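Local atomic coordinates of protein-tyrosine-phosphatase (Chaetomium thermophilum var. thermophilum DSM 1495, PDB entry 5M43), a protein that probably removes phosphate from phosphotyrosine, and perhaps phosphoserine and phosphothreonine, through this dual-specificity phosphatase domain of Yvh1, a protein linked to ribosome assembly. Residues N21-I26 and E47-V52; L35-H40 and I57-M62; S134-V139 and Q162-W167. One frame throughout, in Å; residues are numbered along the deposited sequence. Where two conformers were deposited one is given.

Interaction 1. Residues N21-I26 and E47-V52; sequences NRARLI and EAFRHV
F49 reaches across from 47-52 and pushes the far end of its ring against the first turn of the helix that begins at A23. With CG anti to the carbonyl carbon (chi1 -62°), the ring leaves its backbone in the direction of I26, and the two side chains cross at about a right angle. The I26 end is tight: F49 CE1 and F49 CZ both lie 3.5 Å from I26 CG1. At the other flank F49 CE2 lies 3.9 Å from A23 CA, and the tip atom F49 CZ also lies 3.7 Å from the carbonyl oxygen N21 O. All of these approaches are oblique to the ring.

R22 is the N-cap of helix 23-29, and R22 O takes the amides of both L25 and I26, which fixes the turn that F49 packs on. Within the catalytic domain, this helix leads into strand 33-36 of the central sheet, and the weakly bonded helix at about 47-50 leads into the neighbouring parallel strand 53-56.

Beside the phenyl ring, two methyls meet directly, A23 CB and A48 CB at 3.6 Å. The other branch of I26 turns toward A48, with I26 CG2 3.8 Å from A48 O. No hydrogen bond joins the two segments; E47, at the start of 47-52, forms a salt bridge with K27 of helix 23-29.

Interaction 2. Residues L35-H40 and I57-M62; sequences LSVIDH and IDIDDM
S36 and I57 are joined by the single direct hydrogen bond between the two segments. I57 N gives its hydrogen to S36 O at 2.9 Å with an N-H...O angle of 169°. S36 is also backbone-bonded to L55, so the pairing carries on from the parallel strands 33-36 and 53-56. The first segment then turns away at V37, the centre of an inverse gamma turn, and S36 O takes a second, weak bond from I38 N. That amide also comes near I57 O, but at an angle too poor for a bond.

Water takes over from the backbone pairing beyond the turn. One molecule accepts from D39 N at 2.7 Å and donates to D58 OD2, also at 2.7 Å, with a longer reach to I59 O. With CG anti to the backbone N (chi1 -176°), the D58 carboxylate lies by D39, D58 OD2 being 3.8 Å from D39 CB. The two carboxylates, like charges, stay apart, with D39 OD2 5.1 Å from D58 OD2.

The apolar contacts are modest. V37 and I59 lie side by side and point the same way, with V37 CG1 3.9 Å from I59 CG2. L35 CD1 and I57 CD1 meet more loosely, at 4.4 Å.

L35 and I57 both pack on I74 of helix 71-83, and V37 rests on A113 and R109 of helix 109-121. S36 OG is hydrogen-bonded to both H102 and H54, and H102 stands at the end of strand 99-102, where the HCxxxxxR phosphate-binding P-loop of the family begins; I59 O and R109 NH1 tie the segment 57-62, part of the loop between strand 53-56 and helix 71-83, to the P-loop's arginine.

Interaction 3. Residues S134-V139 and Q162-W167; sequences SAKEAV and QLEMWW
E164 runs alongside K136 at the start of helix 135-147. E164 CB meets the methyl A135 CB at 3.8 Å. CG, turned anti to the carbonyl carbon (chi1 -69°), comes against the backbone of K136, with E164 CG 3.8 Å from K136 N, and also brushes V139 CG2. From there the chain runs on extended, in the same direction as the lysine beside it. CD passes K136 CA and CB, and at the tip E164 OE1 rests 3.5 Å from both K136 CB and K136 CG. This is contact with the aliphatic part of the lysine: the K136 chain bends at chi3 and chi4, and its NZ stays 4.9 Å from E164 OE1. The opposite charges may still attract, but they form no salt bridge.

One turn on, W167 covers A138. A138 CB stands over the six-membered ring, 3.7 Å from its centroid and 16° off the normal, a CH-pi contact. The pyrrole side of the indole reaches A135 obliquely, W167 CD1 lying 3.6 Å from A135 CA. V139 crosses L163 at about a right angle and sets V139 CG2 3.7 Å from L163 O. S134 caps the first helix, its OG accepting from E137 N.

The axes of the short helical segments are 8.7 Å apart at closest approach and cross at 106°, and the side chains that A135 and A138 present to the second helix are only methyls. Both helices also pack on helix 109-121, V139 and W167 on L119 and L163 on I115, and so belong to the helical layer beside the central sheet in the dual-specificity phosphatase fold.

Interaction 2 is the buried one, while interactions 1 and 3 are partly buried and lie on opposite sides of the chain's centre, with nearest atoms about 23 Å apart. Interactions 1 and 2 belong to the same run of chain: strand 33-36 follows helix 23-29 and precedes helix 47-50, so their segments alternate, and N21 OD1 touches H40 CE1 at 3.2 Å. Interaction 3 comes later and joins two helices, touching neither of the others. Chemistry follows place: at the C-terminal ends of the parallel strands, by the P-loop, a backbone bond and a bridging water join the segments alongside aliphatic packing, whereas the helical contacts have no hydrogen bond across them and rely on aromatic and aliphatic packing.

Interaction 1. Residues N21-I26 and E47-V52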
loop_
_atom_site.group_PDB
_atom_site.type_symbol
_atom_site.label_atom_id
_atom_site.label_comp_id
_atom_site.label_asym_id
_atom_site.label_seq_id
_atom_site.Cartn_x
_atom_site.Cartn_y
_atom_site.Cartn_z
ATOM N N ASN A 21 -2.082 -5.510 -14.430
ATOM C CA ASN A 21 -2.555 -5.264 -15.778
ATOM C C ASN A 21 -3.598 -6.264 -16.242
ATOM O O ASN A 21 -4.079 -6.139 -17.374
ATOM C CB ASN A 21 -1.398 -5.311 -16.776
ATOM C CG ASN A 21 -0.706 -4.029 -16.828
ATOM O OD1 ASN A 21 -1.236 -2.995 -16.422
ATOM N ND2 ASN A 21 0.472 -4.060 -17.347
ATOM N N ARG A 22 -3.891 -7.282 -15.435
ATOM C CA ARG A 22 -4.796 -8.361 -15.851
ATOM C C ARG A 22 -6.248 -7.941 -15.533
ATOM O O ARG A 22 -6.689 -7.945 -14.367
ATOM C CB ARG A 22 -4.409 -9.645 -15.131
ATOM C CG ARG A 22 -4.444 -10.861 -15.995
ATOM C CD ARG A 22 -3.784 -12.105 -15.337
ATOM N NE ARG A 22 -2.352 -12.139 -15.668
ATOM C CZ ARG A 22 -1.353 -12.200 -14.780
ATOM N NH1 ARG A 22 -1.581 -12.257 -13.469
ATOM N NH2 ARG A 22 -0.098 -12.221 -15.213
ATOM N N ALA A 23 -6.998 -7.577 -16.581
ATOM C CA ALA A 23 -8.401 -7.197 -16.416
ATOM C C ALA A 23 -9.183 -8.249 -15.640
ATOM O O ALA A 23 -10.048 -7.918 -14.826
ATOM C CB ALA A 23 -9.052 -6.978 -17.779
ATOM N N ARG A 24 -8.882 -9.520 -15.883
ATOM C CA ARG A 24 -9.595 -10.608 -15.222
ATOM C C ARG A 24 -9.464 -10.544 -13.708
ATOM O O ARG A 24 -10.417 -10.843 -12.981
ATOM C CB ARG A 24 -9.063 -11.928 -15.755
ATOM C CG ARG A 24 -9.947 -13.085 -15.387
ATOM C CD ARG A 24 -9.285 -14.409 -15.787
ATOM N NE ARG A 24 -9.167 -14.588 -17.216
ATOM C CZ ARG A 24 -10.122 -15.091 -18.003
ATOM N NH1 ARG A 24 -11.317 -15.426 -17.513
ATOM N NH2 ARG A 24 -9.898 -15.264 -19.293
ATOM N N LEU A 25 -8.289 -10.164 -13.204
ATOM C CA LEU A 25 -8.075 -10.127 -11.764
ATOM C C LEU A 25 -8.680 -8.873 -11.169
ATOM O O LEU A 25 -9.163 -8.899 -10.040
ATOM C CB LEU A 25 -6.565 -10.175 -11.438
ATOM C CG LEU A 25 -5.820 -11.425 -11.966
ATOM C CD1 LEU A 25 -4.415 -11.415 -11.365
ATOM C CD2 LEU A 25 -6.557 -12.701 -11.591
ATOM N N ILE A 26 -8.566 -7.736 -11.877
ATOM C CA ILE A 26 -9.254 -6.530 -11.420
ATOM C C ILE A 26 -10.741 -6.822 -11.247
ATOM O O ILE A 26 -11.358 -6.439 -10.238
ATOM C CB ILE A 26 -9.000 -5.417 -12.460
ATOM C CG1 ILE A 26 -7.486 -5.103 -12.621
ATOM C CG2 ILE A 26 -9.919 -4.231 -12.216
ATOM C CD1 ILE A 26 -6.661 -5.036 -11.385
ATOM N N GLU A 47 -12.563 -2.095 -20.636
ATOM C CA GLU A 47 -13.694 -1.808 -19.752
ATOM C C GLU A 47 -13.343 -2.008 -18.288
ATOM O O GLU A 47 -13.857 -1.301 -17.420
ATOM C CB GLU A 47 -14.892 -2.693 -20.134
ATOM C CG GLU A 47 -14.693 -4.205 -19.848
ATOM C CD GLU A 47 -15.161 -4.660 -18.457
ATOM O OE1 GLU A 47 -15.674 -3.830 -17.678
ATOM O OE2 GLU A 47 -15.013 -5.868 -18.146
ATOM N N ALA A 48 -12.472 -2.968 -17.986
ATOM C CA ALA A 48 -12.132 -3.236 -16.593
ATOM C C ALA A 48 -11.428 -2.051 -15.958
ATOM O O ALA A 48 -11.486 -1.863 -14.732
ATOM C CB ALA A 48 -11.223 -4.466 -16.507
ATOM N N PHE A 49 -10.713 -1.265 -16.755
ATOM C CA PHE A 49 -9.954 -0.140 -16.207
ATOM C C PHE A 49 -10.579 1.214 -16.478
ATOM O O PHE A 49 -10.128 2.199 -15.893
ATOM C CB PHE A 49 -8.516 -0.144 -16.761
ATOM C CG PHE A 49 -7.721 -1.382 -16.373
ATOM C CD1 PHE A 49 -7.040 -1.418 -15.163
ATOM C CD2 PHE A 49 -7.670 -2.508 -17.211
ATOM C CE1 PHE A 49 -6.331 -2.561 -14.763
ATOM C CE2 PHE A 49 -6.959 -3.651 -16.828
ATOM C CZ PHE A 49 -6.260 -3.680 -15.614
ATOM N N ARG A 50 -11.622 1.278 -17.313
ATOM C CA ARG A 50 -12.099 2.558 -17.829
ATOM C C ARG A 50 -12.476 3.522 -16.710
ATOM O O ARG A 50 -12.225 4.737 -16.815
ATOM C CB ARG A 50 -13.285 2.326 -18.756
ATOM C CG ARG A 50 -14.131 3.575 -19.008
ATOM C CD ARG A 50 -15.026 3.376 -20.221
ATOM N NE ARG A 50 -14.230 3.279 -21.445
ATOM C CZ ARG A 50 -13.735 4.328 -22.104
ATOM N NH1 ARG A 50 -13.952 5.563 -21.663
ATOM N NH2 ARG A 50 -13.015 4.149 -23.206
ATOM N N HIS A 51 -13.066 3.019 -15.626
ATOM C CA HIS A 51 -13.494 3.920 -14.559
ATOM C C HIS A 51 -12.708 3.755 -13.260
ATOM O O HIS A 51 -13.139 4.267 -12.225
ATOM C CB HIS A 51 -14.997 3.743 -14.304
ATOM C CG HIS A 51 -15.855 4.050 -15.503
ATOM N ND1 HIS A 51 -16.123 5.337 -15.925
ATOM C CD2 HIS A 51 -16.480 3.230 -16.385
ATOM C CE1 HIS A 51 -16.883 5.294 -17.005
ATOM N NE2 HIS A 51 -17.111 4.029 -17.308
ATOM N N VAL A 52 -11.581 3.046 -13.267
ATOM C CA VAL A 52 -10.840 2.910 -12.019
ATOM C C VAL A 52 -10.218 4.248 -11.657
ATOM O O VAL A 52 -9.892 5.070 -12.525
ATOM C CB VAL A 52 -9.778 1.796 -12.103
ATOM C CG1 VAL A 52 -10.453 0.472 -12.517
ATOM C CG2 VAL A 52 -8.667 2.198 -13.043
#

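Interaction 2. Residues L35-H40 and I57-M62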
loop_
_atom_site.group_PDB
_atom_site.type_symbol
_atom_site.label_atom_id
_atom_site.label_comp_id
_atom_site.label_asym_id
_atom_site.label_seq_id
_atom_site.Cartn_x
_atom_site.Cartn_y
_atom_site.Cartn_z
ATOM N N LEU A 35 -3.387 2.084 -6.805
ATOM C CA LEU A 35 -2.199 2.896 -6.506
ATOM C C LEU A 35 -0.992 2.175 -7.085
ATOM O O LEU A 35 -0.653 1.071 -6.633
ATOM C CB LEU A 35 -2.070 3.063 -4.992
ATOM C CG LEU A 35 -0.770 3.751 -4.546
ATOM C CD1 LEU A 35 -0.678 5.173 -5.128
ATOM C CD2 LEU A 35 -0.671 3.792 -3.023
ATOM N N SER A 36 -0.357 2.794 -8.086
ATOM C CA SER A 36 0.883 2.291 -8.670
ATOM C C SER A 36 2.047 2.968 -7.958
ATOM O O SER A 36 2.309 4.162 -8.165
ATOM C CB SER A 36 0.941 2.545 -10.178
ATOM O OG SER A 36 -0.239 2.070 -10.836
ATOM N N VAL A 37 2.792 2.201 -7.162
ATOM C CA VAL A 37 3.994 2.753 -6.535
ATOM C C VAL A 37 5.115 2.451 -7.522
ATOM O O VAL A 37 5.994 1.629 -7.243
ATOM C CB VAL A 37 4.254 2.144 -5.153
ATOM C CG1 VAL A 37 5.317 2.932 -4.394
ATOM C CG2 VAL A 37 2.927 2.161 -4.277
ATOM N N ILE A 38 4.940 2.959 -8.739
ATOM C CA ILE A 38 5.840 2.800 -9.863
ATOM C C ILE A 38 5.224 3.596 -10.974
ATOM O O ILE A 38 4.065 3.831 -10.952
ATOM C CB ILE A 38 5.935 1.297 -10.230
ATOM C CG1 ILE A 38 6.921 1.051 -11.358
ATOM C CG2 ILE A 38 4.597 0.736 -10.632
ATOM C CD1 ILE A 38 7.187 -0.412 -11.534
ATOM N N ASP A 39 6.018 4.031 -11.931
ATOM C CA ASP A 39 5.403 4.693 -13.052
ATOM C C ASP A 39 4.537 3.683 -13.778
ATOM O O ASP A 39 5.004 2.586 -14.091
ATOM C CB ASP A 39 6.484 5.241 -13.993
ATOM C CG ASP A 39 5.895 6.005 -15.159
ATOM O OD1 ASP A 39 6.325 5.731 -16.327
ATOM O OD2 ASP A 39 5.065 6.906 -14.914
ATOM N N HIS A 40 3.300 4.053 -14.070
ATOM C CA HIS A 40 2.335 3.121 -14.643
ATOM C C HIS A 40 1.215 3.925 -15.271
ATOM O O HIS A 40 0.817 4.961 -14.727
ATOM C CB HIS A 40 1.777 2.224 -13.527
ATOM C CG HIS A 40 0.935 1.078 -14.014
ATOM N ND1 HIS A 40 1.488 -0.087 -14.478
ATOM C CD2 HIS A 40 -0.410 0.895 -14.048
ATOM C CE1 HIS A 40 0.527 -0.947 -14.784
ATOM N NE2 HIS A 40 -0.635 -0.371 -14.550
ATOM N N ILE A 57 2.935 6.917 -8.814
ATOM C CA ILE A 57 4.090 7.625 -8.293
ATOM C C ILE A 57 5.336 7.027 -8.918
ATOM O O ILE A 57 5.562 5.813 -8.816
ATOM C CB ILE A 57 4.138 7.512 -6.768
ATOM C CG1 ILE A 57 2.939 8.268 -6.175
ATOM C CG2 ILE A 57 5.438 8.131 -6.205
ATOM C CD1 ILE A 57 2.732 7.923 -4.718
ATOM N N ASP A 58 6.162 7.881 -9.537
ATOM C CA ASP A 58 7.341 7.417 -10.250
ATOM C C ASP A 58 8.462 7.236 -9.236
ATOM O O ASP A 58 9.105 8.214 -8.818
ATOM C CB ASP A 58 7.714 8.431 -11.330
ATOM C CG ASP A 58 8.859 7.987 -12.163
ATOM O OD1 ASP A 58 9.377 8.838 -12.922
ATOM O OD2 ASP A 58 9.288 6.844 -12.034
ATOM N N ILE A 59 8.703 5.997 -8.805
ATOM C CA ILE A 59 9.825 5.724 -7.906
ATOM C C ILE A 59 10.392 4.360 -8.231
ATOM O O ILE A 59 9.663 3.450 -8.642
ATOM C CB ILE A 59 9.401 5.797 -6.415
ATOM C CG1 ILE A 59 10.567 5.624 -5.438
ATOM C CG2 ILE A 59 8.312 4.821 -6.097
ATOM C CD1 ILE A 59 10.157 5.883 -3.948
ATOM N N ASP A 60 11.694 4.241 -8.059
ATOM C CA ASP A 60 12.411 3.001 -8.288
ATOM C C ASP A 60 12.587 2.241 -6.993
ATOM O O ASP A 60 12.510 2.803 -5.896
ATOM C CB ASP A 60 13.796 3.281 -8.885
ATOM C CG ASP A 60 13.781 3.425 -10.383
ATOM O OD1 ASP A 60 12.685 3.496 -10.999
ATOM O OD2 ASP A 60 14.928 3.500 -10.949
ATOM N N ASP A 61 12.882 0.954 -7.127
ATOM C CA ASP A 61 13.078 0.122 -5.943
ATOM C C ASP A 61 14.561 0.107 -5.607
ATOM O O ASP A 61 15.303 -0.865 -5.859
ATOM C CB ASP A 61 12.580 -1.301 -6.195
ATOM C CG ASP A 61 12.783 -2.160 -4.993
ATOM O OD1 ASP A 61 12.761 -1.591 -3.880
ATOM O OD2 ASP A 61 12.908 -3.381 -5.130
ATOM N N MET A 62 15.013 1.219 -5.035
ATOM C CA MET A 62 16.409 1.383 -4.670
ATOM C C MET A 62 16.471 2.051 -3.318
ATOM O O MET A 62 15.582 2.826 -2.972
ATOM C CB MET A 62 17.179 2.216 -5.695
ATOM C CG MET A 62 17.325 1.411 -6.967
ATOM S SD MET A 62 18.445 2.259 -8.005
ATOM C CE MET A 62 17.368 3.511 -8.654
HETATM O O HOH W 1 8.724 4.249 -11.690
#

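Interaction 3. Residues S134-V139 and Q162-W167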
loop_
_atom_site.group_PDB
_atom_site.type_symbol
_atom_site.label_atom_id
_atom_site.label_comp_id
_atom_site.label_asym_id
_atom_site.label_seq_id
_atom_site.Cartn_x
_atom_site.Cartn_y
_atom_site.Cartn_z
ATOM N N SER A 134 10.091 -0.368 19.673
ATOM C CA SER A 134 10.938 0.433 18.800
ATOM C C SER A 134 10.271 0.585 17.433
ATOM O O SER A 134 9.398 -0.197 17.056
ATOM C CB SER A 134 12.316 -0.221 18.637
ATOM O OG SER A 134 12.173 -1.467 17.959
ATOM N N ALA A 135 10.686 1.615 16.691
ATOM C CA ALA A 135 10.186 1.724 15.319
ATOM C C ALA A 135 10.540 0.492 14.499
ATOM O O ALA A 135 9.740 0.033 13.689
ATOM C CB ALA A 135 10.753 2.978 14.654
ATOM N N LYS A 136 11.766 -0.003 14.644
ATOM C CA LYS A 136 12.168 -1.192 13.906
ATOM C C LYS A 136 11.241 -2.354 14.217
ATOM O O LYS A 136 10.785 -3.075 13.302
ATOM C CB LYS A 136 13.620 -1.529 14.261
ATOM C CG LYS A 136 14.120 -2.720 13.455
ATOM C CD LYS A 136 15.465 -3.176 13.978
ATOM C CE LYS A 136 16.578 -2.727 13.043
ATOM N NZ LYS A 136 16.895 -3.912 12.133
ATOM N N GLU A 137 10.872 -2.517 15.494
ATOM C CA GLU A 137 9.974 -3.627 15.834
ATOM C C GLU A 137 8.570 -3.395 15.285
ATOM O O GLU A 137 7.946 -4.322 14.758
ATOM C CB GLU A 137 9.926 -3.869 17.341
ATOM C CG GLU A 137 8.654 -4.653 17.749
ATOM C CD GLU A 137 8.781 -5.464 19.039
ATOM O OE1 GLU A 137 9.761 -5.251 19.803
ATOM O OE2 GLU A 137 7.844 -6.255 19.326
ATOM N N ALA A 138 8.076 -2.153 15.321
ATOM C CA ALA A 138 6.727 -1.907 14.803
ATOM C C ALA A 138 6.665 -2.193 13.309
ATOM O O ALA A 138 5.735 -2.846 12.807
ATOM C CB ALA A 138 6.326 -0.458 15.130
ATOM N N VAL A 139 7.678 -1.721 12.574
ATOM C CA VAL A 139 7.703 -1.929 11.136
ATOM C C VAL A 139 7.799 -3.417 10.835
ATOM O O VAL A 139 7.191 -3.926 9.882
ATOM C CB VAL A 139 8.886 -1.136 10.536
ATOM C CG1 VAL A 139 9.121 -1.482 9.062
ATOM C CG2 VAL A 139 8.608 0.356 10.671
ATOM N N GLN A 162 13.023 4.250 6.119
ATOM C CA GLN A 162 12.060 5.346 5.998
ATOM C C GLN A 162 10.752 5.015 6.679
ATOM O O GLN A 162 10.078 5.916 7.147
ATOM C CB GLN A 162 11.833 5.687 4.522
ATOM C CG GLN A 162 13.151 6.197 3.870
ATOM C CD GLN A 162 13.096 6.427 2.392
ATOM O OE1 GLN A 162 13.916 5.857 1.638
ATOM N NE2 GLN A 162 12.283 7.346 1.969
ATOM N N LEU A 163 10.352 3.742 6.668
ATOM C CA LEU A 163 9.156 3.363 7.431
ATOM C C LEU A 163 9.364 3.559 8.922
ATOM O O LEU A 163 8.418 3.903 9.647
ATOM C CB LEU A 163 8.788 1.901 7.146
ATOM C CG LEU A 163 8.195 1.722 5.751
ATOM C CD1 LEU A 163 8.141 0.197 5.457
ATOM C CD2 LEU A 163 6.789 2.328 5.628
ATOM N N GLU A 164 10.592 3.337 9.409
ATOM C CA GLU A 164 10.871 3.631 10.810
ATOM C C GLU A 164 10.772 5.124 11.054
ATOM O O GLU A 164 10.203 5.554 12.072
ATOM C CB GLU A 164 12.257 3.103 11.221
ATOM C CG GLU A 164 12.352 1.561 11.281
ATOM C CD GLU A 164 13.806 1.071 11.352
ATOM O OE1 GLU A 164 14.017 -0.134 11.099
ATOM O OE2 GLU A 164 14.702 1.886 11.616
ATOM N N MET A 165 11.274 5.934 10.109
ATOM C CA MET A 165 11.077 7.393 10.231
ATOM C C MET A 165 9.597 7.752 10.271
ATOM O O MET A 165 9.166 8.564 11.094
ATOM C CB MET A 165 11.729 8.132 9.053
ATOM C CG MET A 165 13.115 7.712 8.757
ATOM S SD MET A 165 13.921 8.800 7.560
ATOM C CE MET A 165 13.537 8.425 5.951
ATOM N N TRP A 166 8.818 7.173 9.359
ATOM C CA TRP A 166 7.359 7.397 9.317
ATOM C C TRP A 166 6.702 7.146 10.675
ATOM O O TRP A 166 5.969 8.006 11.209
ATOM C CB TRP A 166 6.812 6.465 8.237
ATOM C CG TRP A 166 5.295 6.476 8.046
ATOM C CD1 TRP A 166 4.433 5.413 8.183
ATOM C CD2 TRP A 166 4.502 7.600 7.633
ATOM N NE1 TRP A 166 3.147 5.824 7.903
ATOM C CE2 TRP A 166 3.161 7.136 7.528
ATOM C CE3 TRP A 166 4.804 8.938 7.307
ATOM C CZ2 TRP A 166 2.124 7.952 7.135
ATOM C CZ3 TRP A 166 3.780 9.754 6.909
ATOM C CH2 TRP A 166 2.439 9.248 6.826
ATOM N N TRP A 167 7.005 6.002 11.281
ATOM C CA TRP A 167 6.487 5.672 12.620
ATOM C C TRP A 167 6.924 6.694 13.656
ATOM O O TRP A 167 6.121 7.200 14.465
ATOM C CB TRP A 167 7.005 4.290 13.026
ATOM C CG TRP A 167 6.568 3.801 14.397
ATOM C CD1 TRP A 167 7.296 3.795 15.541
ATOM C CD2 TRP A 167 5.308 3.178 14.721
ATOM N NE1 TRP A 167 6.587 3.221 16.563
ATOM C CE2 TRP A 167 5.366 2.814 16.085
ATOM C CE3 TRP A 167 4.141 2.915 13.999
ATOM C CZ2 TRP A 167 4.277 2.208 16.747
ATOM C CZ3 TRP A 167 3.094 2.265 14.638
ATOM C CH2 TRP A 167 3.159 1.964 16.015
#